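Local coordinates for enoyl-CoA hydratase carB homologue (Streptomyces cattleya, PDB 5O34), which probably catalyses a crotonase-type lyase step in the biosynthesis of the carbapenem antibiotic thienamycin, at residues 167-172 with 209-214; 97-103 with 144-150. All blocks are in the same frame, centred on the assembly; numbering follows the deposited sequence.

Contact 1 (167-172 with 209-214)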
loop_
_atom_site.group_PDB
_atom_site.type_symbol
_atom_site.label_atom_id
_atom_site.label_comp_id
_atom_site.label_asym_id
_atom_site.label_seq_id
_atom_site.Cartn_x
_atom_site.Cartn_y
_atom_site.Cartn_z
ATOM N N SER A 167 15.251 11.004 13.964
ATOM C CA SER A 167 15.506 12.284 14.614
ATOM C C SER A 167 15.108 13.316 13.548
ATOM O O SER A 167 14.997 12.953 12.371
ATOM C CB SER A 167 16.983 12.434 14.971
ATOM O OG SER A 167 17.789 12.741 13.844
ATOM N N GLU A 168 14.925 14.588 13.918
ATOM C CA GLU A 168 14.568 15.561 12.884
ATOM C C GLU A 168 15.771 15.892 11.948
ATOM O O GLU A 168 15.604 16.625 10.971
ATOM C CB GLU A 168 13.884 16.792 13.479
ATOM C CG GLU A 168 12.381 16.567 13.634
ATOM C CD GLU A 168 11.783 16.773 15.019
ATOM O OE1 GLU A 168 10.797 16.072 15.349
ATOM O OE2 GLU A 168 12.269 17.657 15.760
ATOM N N GLN A 169 16.928 15.235 12.185
ATOM C CA GLN A 169 18.152 15.316 11.376
ATOM C C GLN A 169 18.176 14.165 10.349
ATOM O O GLN A 169 19.034 14.151 9.454
ATOM C CB GLN A 169 19.416 15.237 12.274
ATOM C CG GLN A 169 19.667 16.462 13.163
ATOM C CD GLN A 169 19.859 17.745 12.385
ATOM O OE1 GLN A 169 18.931 18.550 12.232
ATOM N NE2 GLN A 169 21.074 17.977 11.895
ATOM N N ALA A 170 17.244 13.194 10.496
ATOM C CA ALA A 170 17.139 12.041 9.603
ATOM C C ALA A 170 16.757 12.485 8.197
ATOM O O ALA A 170 15.846 13.294 8.021
ATOM C CB ALA A 170 16.133 11.027 10.141
ATOM N N ARG A 171 17.527 12.019 7.208
ATOM C CA ARG A 171 17.317 12.310 5.792
ATOM C C ARG A 171 17.381 10.984 5.024
ATOM O O ARG A 171 18.340 10.230 5.169
ATOM C CB ARG A 171 18.298 13.388 5.286
ATOM C CG ARG A 171 17.972 14.764 5.878
ATOM C CD ARG A 171 18.880 15.894 5.429
ATOM N NE ARG A 171 18.575 16.338 4.066
ATOM C CZ ARG A 171 17.623 17.212 3.740
ATOM N NH1 ARG A 171 16.849 17.748 4.679
ATOM N NH2 ARG A 171 17.429 17.547 2.471
ATOM N N LEU A 172 16.301 10.650 4.300
ATOM C CA LEU A 172 16.156 9.369 3.590
ATOM C C LEU A 172 16.337 9.537 2.073
ATOM O O LEU A 172 15.759 10.459 1.500
ATOM C CB LEU A 172 14.776 8.772 3.942
ATOM C CG LEU A 172 14.623 7.975 5.270
ATOM C CD1 LEU A 172 15.156 8.701 6.498
ATOM C CD2 LEU A 172 13.194 7.659 5.536
ATOM N N TRP A 209 14.388 12.818 1.496
ATOM C CA TRP A 209 13.150 12.870 2.232
ATOM C C TRP A 209 13.438 13.313 3.653
ATOM O O TRP A 209 13.837 12.483 4.473
ATOM C CB TRP A 209 12.433 11.512 2.189
ATOM C CG TRP A 209 11.214 11.497 1.320
ATOM C CD1 TRP A 209 9.928 11.357 1.730
ATOM C CD2 TRP A 209 11.171 11.622 -0.108
ATOM N NE1 TRP A 209 9.079 11.424 0.656
ATOM C CE2 TRP A 209 9.815 11.558 -0.491
ATOM C CE3 TRP A 209 12.148 11.763 -1.108
ATOM C CZ2 TRP A 209 9.407 11.634 -1.827
ATOM C CZ3 TRP A 209 11.741 11.850 -2.432
ATOM C CH2 TRP A 209 10.385 11.776 -2.780
ATOM N N PRO A 210 13.246 14.620 3.961
ATOM C CA PRO A 210 13.425 15.074 5.355
ATOM C C PRO A 210 12.445 14.377 6.295
ATOM O O PRO A 210 11.424 13.835 5.851
ATOM C CB PRO A 210 13.193 16.594 5.298
ATOM C CG PRO A 210 12.595 16.871 3.981
ATOM C CD PRO A 210 12.794 15.710 3.066
ATOM N N ALA A 211 12.801 14.351 7.594
ATOM C CA ALA A 211 12.097 13.626 8.661
ATOM C C ALA A 211 10.569 13.774 8.680
ATOM O O ALA A 211 9.879 12.750 8.790
ATOM C CB ALA A 211 12.674 13.995 10.017
ATOM N N GLU A 212 10.049 15.016 8.546
ATOM C CA GLU A 212 8.607 15.372 8.593
ATOM C C GLU A 212 7.816 14.814 7.414
ATOM O O GLU A 212 6.747 14.227 7.604
ATOM C CB GLU A 212 8.420 16.902 8.751
ATOM C CG GLU A 212 8.843 17.447 10.117
ATOM C CD GLU A 212 8.387 16.671 11.347
ATOM O OE1 GLU A 212 7.165 16.418 11.482
ATOM O OE2 GLU A 212 9.254 16.322 12.182
ATOM N N ARG A 213 8.412 14.910 6.218
ATOM C CA ARG A 213 7.935 14.345 4.962
ATOM C C ARG A 213 7.996 12.788 5.015
ATOM O O ARG A 213 7.023 12.127 4.620
ATOM C CB ARG A 213 8.794 14.875 3.815
ATOM C CG ARG A 213 8.407 14.299 2.472
ATOM C CD ARG A 213 8.399 15.316 1.388
ATOM N NE ARG A 213 9.329 14.921 0.334
ATOM C CZ ARG A 213 10.214 15.748 -0.222
ATOM N NH1 ARG A 213 10.285 17.020 0.161
ATOM N NH2 ARG A 213 11.032 15.308 -1.173
ATOM N N ALA A 214 9.134 12.209 5.506
ATOM C CA ALA A 214 9.296 10.748 5.652
ATOM C C ALA A 214 8.252 10.122 6.565
ATOM O O ALA A 214 7.745 9.035 6.270
ATOM C CB ALA A 214 10.693 10.403 6.140
#

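Contact 2 (97-103 with 144-150)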
loop_
_atom_site.group_PDB
_atom_site.type_symbol
_atom_site.label_atom_id
_atom_site.label_comp_id
_atom_site.label_asym_id
_atom_site.label_seq_id
_atom_site.Cartn_x
_atom_site.Cartn_y
_atom_site.Cartn_z
ATOM N N GLY A 97 22.481 3.566 14.523
ATOM C CA GLY A 97 23.598 4.066 13.727
ATOM C C GLY A 97 24.678 4.784 14.513
ATOM O O GLY A 97 25.838 4.806 14.090
ATOM N N GLY A 98 24.296 5.371 15.646
ATOM C CA GLY A 98 25.194 6.135 16.505
ATOM C C GLY A 98 24.697 7.550 16.744
ATOM O O GLY A 98 23.535 7.854 16.453
ATOM N N ALA A 99 25.572 8.427 17.274
ATOM C CA ALA A 99 25.222 9.824 17.556
ATOM C C ALA A 99 25.497 10.725 16.349
ATOM O O ALA A 99 26.663 10.923 15.979
ATOM C CB ALA A 99 25.970 10.324 18.785
ATOM N N GLY A 100 24.413 11.222 15.738
ATOM C CA GLY A 100 24.427 12.101 14.568
ATOM C C GLY A 100 25.131 11.527 13.354
ATOM O O GLY A 100 25.612 12.273 12.496
ATOM N N ARG A 101 25.207 10.187 13.293
ATOM C CA ARG A 101 25.871 9.431 12.240
ATOM C C ARG A 101 24.864 8.754 11.344
ATOM O O ARG A 101 23.724 8.494 11.754
ATOM C CB ARG A 101 26.784 8.365 12.851
ATOM C CG ARG A 101 28.079 8.910 13.397
ATOM C CD ARG A 101 28.685 7.916 14.337
ATOM N NE ARG A 101 29.768 7.150 13.719
ATOM C CZ ARG A 101 29.665 5.902 13.266
ATOM N NH1 ARG A 101 28.504 5.256 13.334
ATOM N NH2 ARG A 101 30.717 5.289 12.743
ATOM N N SER A 102 25.311 8.439 10.122
ATOM C CA SER A 102 24.518 7.769 9.101
ATOM C C SER A 102 24.189 6.346 9.517
ATOM O O SER A 102 25.005 5.694 10.165
ATOM C CB SER A 102 25.262 7.772 7.770
ATOM O OG SER A 102 25.633 9.092 7.394
ATOM N N PHE A 103 22.984 5.876 9.162
ATOM C CA PHE A 103 22.507 4.528 9.463
ATOM C C PHE A 103 23.187 3.515 8.530
ATOM O O PHE A 103 23.119 3.656 7.309
ATOM C CB PHE A 103 20.971 4.466 9.349
ATOM C CG PHE A 103 20.337 3.222 9.927
ATOM C CD1 PHE A 103 20.022 3.146 11.276
ATOM C CD2 PHE A 103 20.061 2.123 9.120
ATOM C CE1 PHE A 103 19.438 1.990 11.810
ATOM C CE2 PHE A 103 19.490 0.962 9.653
ATOM C CZ PHE A 103 19.173 0.905 10.992
ATOM N N ALA A 144 14.580 0.405 14.289
ATOM C CA ALA A 144 15.693 1.125 13.681
ATOM C C ALA A 144 15.644 2.572 14.206
ATOM O O ALA A 144 14.580 3.188 14.203
ATOM C CB ALA A 144 15.583 1.097 12.167
ATOM N N ALA A 145 16.774 3.071 14.737
ATOM C CA ALA A 145 16.893 4.429 15.284
ATOM C C ALA A 145 17.861 5.217 14.402
ATOM O O ALA A 145 19.056 4.928 14.360
ATOM C CB ALA A 145 17.365 4.379 16.726
ATOM N N ILE A 146 17.299 6.150 13.618
ATOM C CA ILE A 146 17.985 6.942 12.593
ATOM C C ILE A 146 18.202 8.406 13.053
ATOM O O ILE A 146 17.237 9.117 13.334
ATOM C CB ILE A 146 17.210 6.800 11.239
ATOM C CG1 ILE A 146 16.870 5.309 10.947
ATOM C CG2 ILE A 146 17.985 7.418 10.077
ATOM C CD1 ILE A 146 15.868 5.003 9.788
ATOM N N ASP A 147 19.479 8.820 13.179
ATOM C CA ASP A 147 19.882 10.171 13.612
ATOM C C ASP A 147 20.525 10.977 12.494
ATOM O O ASP A 147 20.913 12.130 12.699
ATOM C CB ASP A 147 20.845 10.124 14.818
ATOM C CG ASP A 147 20.732 11.303 15.791
ATOM O OD1 ASP A 147 20.250 12.386 15.377
ATOM O OD2 ASP A 147 21.122 11.144 16.959
ATOM N N GLY A 148 20.642 10.374 11.324
ATOM C CA GLY A 148 21.235 11.047 10.183
ATOM C C GLY A 148 20.750 10.474 8.880
ATOM O O GLY A 148 19.604 10.040 8.765
ATOM N N TYR A 149 21.626 10.476 7.898
ATOM C CA TYR A 149 21.356 9.938 6.581
ATOM C C TYR A 149 21.145 8.412 6.593
ATOM O O TYR A 149 21.861 7.684 7.280
ATOM C CB TYR A 149 22.503 10.291 5.639
ATOM C CG TYR A 149 22.382 11.639 4.970
ATOM C CD1 TYR A 149 22.885 12.789 5.577
ATOM C CD2 TYR A 149 21.845 11.756 3.692
ATOM C CE1 TYR A 149 22.829 14.029 4.935
ATOM C CE2 TYR A 149 21.797 12.984 3.034
ATOM C CZ TYR A 149 22.284 14.121 3.661
ATOM O OH TYR A 149 22.219 15.335 3.013
ATOM N N ALA A 150 20.143 7.953 5.833
ATOM C CA ALA A 150 19.808 6.551 5.581
ATOM C C ALA A 150 19.678 6.499 4.055
ATOM O O ALA A 150 18.689 6.966 3.485
ATOM C CB ALA A 150 18.495 6.181 6.267
#

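Contact 1 (167-172 with 209-214)
W209 N donates to L172 O over 2.7 Å, and L172 N returns a bond to W209 O at 3.1 Å. This antiparallel hydrogen-bonded pair joins strands 171-173 and 209-210 at one margin of the small three-stranded sheet that stands beside the main sheet of the crotonase fold. Both side chains leave the pair on one face and meet CB to CB. The indole then turns away toward helix 196-205, with its NE1 bonded to D217, while R213 NE lies over one indole face, toward the rim. R171 is on the other face of the small sheet; its chain bends at chi3 (76°), NH1 passes obliquely beside P210 CB at 3.9 Å, and NE forms a salt bridge with E208. P210 is the N-cap of helix 211-217, whose first turn lies against the type I turn from S167 to A170. There A211 CB fits against S167 O at 3.5 Å and E168 CA at 3.8 Å. On the solvent side, E168 OE1 and E212 OE2 are 3.5 Å apart with their carboxylate planes 62° from parallel, a closeness that may favour proton uptake by one of them. On the buried side, L172 CD2 presses on A214 CB at 3.8 Å.

Contact 2 (97-103 with 144-150)
F103 lays its ring along the end of strand 142-146. Its CG stands anti to the backbone N (chi1 -167°), and the ring reaches A144 and I146. CZ touches A144 CB at 3.8 Å, CD1 meets I146 CG1 at the same distance, and the F103 and I146 side chains cross at about a right angle. A145 O sits at the ring edge, near its plane, 3.7 Å from CD1. The backbone next to the ring is held by F103 N, which donates to Y149 O at 2.8 Å; S102 CA adds a CA-H...O contact to the same oxygen at 3.2 Å. In the crotonase fold the loop that follows strand 92-96 supplies one backbone N-H of the oxyanion hole and the start of the helix following strand 149-151 supplies the other, so F103 probably lies just ahead of that site. Further out, F60 meets the F103 ring edge-to-face, and I157 and S158 of helix 152-158 also pack on it. At the outer bend D147 points its CB toward G98 and G100, with OD2 3.5 Å from G100 N, while its OD1 is hydrogen-bonded to S167 OG. Beyond it, R101 doubles back so that NH1 reaches G97 O in the plane of its guanidinium, a weak bond of 2.8 Å bent to 126° at the hydrogen.

From the N terminus, the chain first runs through strand 92-96 into residues 97-103; contact 2 closes when 144-150 returns, after helix 120-137, with 40 residues between its segments. Contact 1 opens later, at the end of strand 163-167, and closes 36 residues further on, after three helices, so the two loops follow in series without nesting or crossing. Strands 149-151 and 171-173 are neighbours in the small sheet. Contact 2 joins the main sheet and its emerging loop to one margin of this sheet; contact 1 joins its middle strand 171-173 to strand 209-210, and turn 167-170 to the first turn of helix 211-217. S167 N, 2.8 Å from I146 O, links them directly.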